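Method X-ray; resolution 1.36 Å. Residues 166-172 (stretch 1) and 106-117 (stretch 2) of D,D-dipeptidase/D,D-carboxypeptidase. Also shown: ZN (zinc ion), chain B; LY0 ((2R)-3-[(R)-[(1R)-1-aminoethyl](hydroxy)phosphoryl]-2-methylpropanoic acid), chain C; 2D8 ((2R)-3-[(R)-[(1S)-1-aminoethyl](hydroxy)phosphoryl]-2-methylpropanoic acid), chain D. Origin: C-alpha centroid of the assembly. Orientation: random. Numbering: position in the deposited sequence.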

# COMPACT_ATOMS: atom_id res chain seq x y z
N PRO A 166 14.90 -1.65 -1.23
CA PRO A 166 14.67 -2.86 -0.44
C PRO A 166 13.74 -2.67 0.77
O PRO A 166 13.14 -3.64 1.23
CB PRO A 166 16.08 -3.23 0.02
CG PRO A 166 16.97 -2.76 -1.13
CD PRO A 166 16.32 -1.46 -1.56
N TRP A 167 13.62 -1.43 1.25
CA TRP A 167 13.08 -1.15 2.59
C TRP A 167 11.64 -0.68 2.66
O TRP A 167 11.09 -0.60 3.75
CB TRP A 167 13.93 -0.08 3.27
CG TRP A 167 13.96 1.20 2.46
CD1 TRP A 167 13.01 2.19 2.43
CD2 TRP A 167 14.99 1.60 1.54
NE1 TRP A 167 13.39 3.17 1.55
CE2 TRP A 167 14.60 2.84 0.99
CE3 TRP A 167 16.19 1.03 1.12
CZ2 TRP A 167 15.37 3.51 0.04
CZ3 TRP A 167 16.97 1.70 0.18
CH2 TRP A 167 16.54 2.93 -0.36
N HIS A 168 11.04 -0.31 1.52
CA HIS A 168 9.74 0.37 1.50
C HIS A 168 8.60 -0.59 1.18
O HIS A 168 8.56 -1.20 0.10
CB HIS A 168 9.79 1.54 0.51
CG HIS A 168 8.50 2.29 0.37
ND1 HIS A 168 8.35 3.61 0.75
CD2 HIS A 168 7.31 1.92 -0.16
CE1 HIS A 168 7.12 4.01 0.47
NE2 HIS A 168 6.48 3.00 -0.09
N PHE A 169 7.67 -0.71 2.13
CA PHE A 169 6.55 -1.65 1.97
C PHE A 169 5.23 -0.91 1.99
O PHE A 169 5.04 0.04 2.75
CB PHE A 169 6.61 -2.73 3.07
CG PHE A 169 7.74 -3.68 2.88
CD1 PHE A 169 7.54 -4.88 2.22
CD2 PHE A 169 9.02 -3.34 3.28
CE1 PHE A 169 8.59 -5.76 1.99
CE2 PHE A 169 10.08 -4.20 3.05
CZ PHE A 169 9.86 -5.42 2.40
N ARG A 170 4.32 -1.36 1.14
CA ARG A 170 3.01 -0.73 0.99
C ARG A 170 1.91 -1.71 1.33
O ARG A 170 1.91 -2.85 0.84
CB ARG A 170 2.86 -0.24 -0.47
CG ARG A 170 1.43 0.07 -0.92
CD ARG A 170 0.79 1.24 -0.18
NE ARG A 170 -0.63 1.28 -0.53
CZ ARG A 170 -1.13 1.95 -1.56
NH1 ARG A 170 -0.36 2.69 -2.33
NH2 ARG A 170 -2.44 1.88 -1.81
N TYR A 171 0.99 -1.29 2.20
CA TYR A 171 -0.19 -2.10 2.48
C TYR A 171 -1.25 -1.87 1.40
O TYR A 171 -1.68 -0.73 1.19
CB TYR A 171 -0.77 -1.74 3.84
CG TYR A 171 -1.95 -2.58 4.23
CD1 TYR A 171 -1.76 -3.84 4.78
CD2 TYR A 171 -3.25 -2.12 4.06
CE1 TYR A 171 -2.84 -4.62 5.15
CE2 TYR A 171 -4.34 -2.89 4.45
CZ TYR A 171 -4.12 -4.13 4.99
OH TYR A 171 -5.19 -4.92 5.37
N VAL A 172 -1.68 -2.96 0.76
CA VAL A 172 -2.80 -2.93 -0.19
C VAL A 172 -3.95 -3.80 0.30
O VAL A 172 -5.07 -3.70 -0.22
CB VAL A 172 -2.40 -3.37 -1.61
CG1 VAL A 172 -1.50 -2.33 -2.25
CG2 VAL A 172 -1.74 -4.74 -1.59
ZN ZN B . 9.41 4.79 2.10
P LY0 C . 11.17 6.55 0.69
C1 LY0 C . 12.50 8.75 1.25
N1 LY0 C . 13.79 6.97 0.45
C2 LY0 C . 12.73 7.25 1.32
C4 LY0 C . 10.86 7.12 -1.00
C5 LY0 C . 9.42 7.09 -1.41
C6 LY0 C . 8.70 8.31 -0.87
C7 LY0 C . 9.36 7.01 -2.93
O31 LY0 C . 10.01 7.06 1.58
O32 LY0 C . 11.19 5.00 0.85
O61 LY0 C . 7.52 8.17 -0.58
O62 LY0 C . 9.30 9.37 -0.78
C4 2D8 D . 10.86 7.11 -1.01
C5 2D8 D . 9.42 7.09 -1.41
C6 2D8 D . 8.70 8.31 -0.87
C7 2D8 D . 9.36 7.01 -2.93
N1 2D8 D . 13.13 6.69 2.46
P 2D8 D . 11.17 6.55 0.69
C1 2D8 D . 12.53 8.73 1.26
C2 2D8 D . 12.77 7.23 1.21
O31 2D8 D . 10.02 7.07 1.58
O32 2D8 D . 11.20 5.00 0.85
O61 2D8 D . 7.52 8.18 -0.58
O62 2D8 D . 9.30 9.37 -0.78
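Stretch 2 106-117: SEHQTGLAIDLG

The two stretches are joined through a metal as well as through a β-ladder: a single zinc ion takes His168 from stretch 1 and His108 and Asp115 from stretch 2. The zinc lies 2.1 Å from His168 ND1, 2.0 Å from His108 NE2, and 2.0 and 2.4 Å from Asp115 OD1 and OD2. Shared coordination explains why His168 ND1 can sit 3.0 Å from Asp115 OD1 and 3.1 Å from His108 NE2 without hydrogen bonding to either.

After Ser106, a 3-10 segment runs from Glu107 to Gln109, and Thr110 N bonds back to Glu107 O (3.0 Å). Gly111 then adopts phi/psi of 80/5, at which a CB would be jammed against the preceding carbonyl, so glycine suits the site. From Ala113 to Gly117 the chain is extended and runs antiparallel to the strand of stretch 1, with 148° between their N-to-C directions and a closest axial approach of 4.7 Å.

Phe169 and Ile114 form the hydrogen-bonded pair: Phe169 N donates to Ile114 O (2.8 Å) and Ile114 N to Phe169 O (2.9 Å). The ladder extends through Tyr171 N to Leu112 O (2.8 Å) and Leu116 N to Trp167 O (3.0 Å). His168 with Asp115 and Arg170 with Ala113 are the non-hydrogen-bonded pairs, their CA atoms 4.5 and 4.4 Å apart.

Alternation sorts the side chains. His168, Arg170, Ala113 and Asp115 share one face, where polar groups gather. Ala113 is small, and its CB lies 3.7 Å from His168 NE2. His168 NE2 also donates to Glu107 OE1 (2.8 Å), leaving ND1 for zinc: imidazole can use one nitrogen as ligand and the other as donor. The second carboxylate oxygen, Glu107 OE2, accepts from Arg170 NH1 at 2.8 Å in a salt bridge, so one glutamate ties the 3-10 segment to two residues of the strand.

Phe169 and Ile114 point to the other face, with Phe169 CB 4.3 Å from Ile114 CG2. Leu116 adds to this apolar packing, its CD1 4.1 Å from Phe169 CD2, while Leu112 CD2 lies 4.2 Å from Tyr171 CD2.

LY0 and 2D8 are modelled in the same place, as alternatives; in each, O31 and O32 lie 2.4 and 2.2 Å from the zinc. Trp167 NE1 donates to O32 of either ligand at 2.9 Å, a role that suits an indole N-H, which can donate to an oxygen that also binds the metal.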

# COMPACT_ATOMS: atom_id res chain seq x y z
N SER A 106 3.71 10.94 -2.48
CA SER A 106 4.32 9.90 -1.63
C SER A 106 3.27 9.02 -0.96
O SER A 106 2.32 9.53 -0.36
CB SER A 106 5.16 10.54 -0.53
OG SER A 106 5.61 9.56 0.40
N GLU A 107 3.44 7.71 -1.05
CA GLU A 107 2.62 6.77 -0.29
C GLU A 107 2.71 6.98 1.18
O GLU A 107 1.82 6.57 1.92
CB GLU A 107 3.06 5.33 -0.53
CG GLU A 107 2.94 4.86 -1.93
CD GLU A 107 3.12 3.37 -2.02
OE1 GLU A 107 4.01 2.79 -1.33
OE2 GLU A 107 2.37 2.79 -2.81
N HIS A 108 3.80 7.59 1.65
CA HIS A 108 3.90 7.80 3.09
C HIS A 108 2.82 8.75 3.61
O HIS A 108 2.45 8.70 4.79
CB HIS A 108 5.30 8.28 3.51
CG HIS A 108 6.32 7.19 3.50
ND1 HIS A 108 6.56 6.39 4.59
CD2 HIS A 108 7.14 6.76 2.52
CE1 HIS A 108 7.50 5.51 4.29
NE2 HIS A 108 7.87 5.72 3.03
N GLN A 109 2.30 9.60 2.73
CA GLN A 109 1.25 10.53 3.12
C GLN A 109 -0.12 9.86 3.25
O GLN A 109 -1.09 10.51 3.60
CB GLN A 109 1.17 11.72 2.14
CG GLN A 109 2.43 12.60 2.15
CD GLN A 109 2.39 13.66 1.08
OE1 GLN A 109 3.16 13.60 0.11
NE2 GLN A 109 1.48 14.62 1.21
N THR A 110 -0.20 8.55 3.00
CA THR A 110 -1.48 7.83 3.11
C THR A 110 -1.63 7.06 4.42
O THR A 110 -2.72 6.61 4.76
CB THR A 110 -1.69 6.78 1.99
OG1 THR A 110 -0.72 5.73 2.13
CG2 THR A 110 -1.60 7.40 0.59
N GLY A 111 -0.53 6.84 5.14
CA GLY A 111 -0.57 5.96 6.30
C GLY A 111 -0.51 4.48 5.96
O GLY A 111 -0.63 3.65 6.87
N LEU A 112 -0.32 4.15 4.68
CA LEU A 112 -0.27 2.76 4.22
C LEU A 112 1.14 2.26 3.94
O LEU A 112 1.32 1.09 3.63
CB LEU A 112 -1.10 2.62 2.93
CG LEU A 112 -2.58 3.01 3.03
CD1 LEU A 112 -3.22 2.97 1.64
CD2 LEU A 112 -3.36 2.12 4.00
N ALA A 113 2.13 3.14 4.05
CA ALA A 113 3.50 2.75 3.70
C ALA A 113 4.42 2.85 4.89
O ALA A 113 4.31 3.74 5.72
CB ALA A 113 4.02 3.62 2.56
N ILE A 114 5.37 1.92 4.93
CA ILE A 114 6.35 1.92 6.00
C ILE A 114 7.72 1.57 5.44
O ILE A 114 7.86 0.70 4.58
CB ILE A 114 5.93 0.97 7.14
CG1 ILE A 114 6.87 1.12 8.33
CG2 ILE A 114 5.83 -0.48 6.67
CD1 ILE A 114 6.19 1.02 9.68
N ASP A 115 8.74 2.28 5.94
CA ASP A 115 10.13 1.95 5.68
C ASP A 115 10.64 1.18 6.89
O ASP A 115 10.49 1.64 8.03
CB ASP A 115 10.96 3.22 5.45
CG ASP A 115 10.54 3.97 4.18
OD1 ASP A 115 9.98 3.35 3.30
OD2 ASP A 115 10.72 5.20 4.04
N LEU A 116 11.25 0.02 6.64
CA LEU A 116 11.77 -0.83 7.69
C LEU A 116 13.29 -0.96 7.58
O LEU A 116 13.86 -0.86 6.49
CB LEU A 116 11.16 -2.23 7.59
CG LEU A 116 9.63 -2.27 7.68
CD1 LEU A 116 9.14 -3.68 7.40
CD2 LEU A 116 9.17 -1.82 9.06
N GLY A 117 13.95 -1.19 8.71
CA GLY A 117 15.38 -1.38 8.70
C GLY A 117 15.85 -2.37 9.73
O GLY A 117 15.15 -2.66 10.71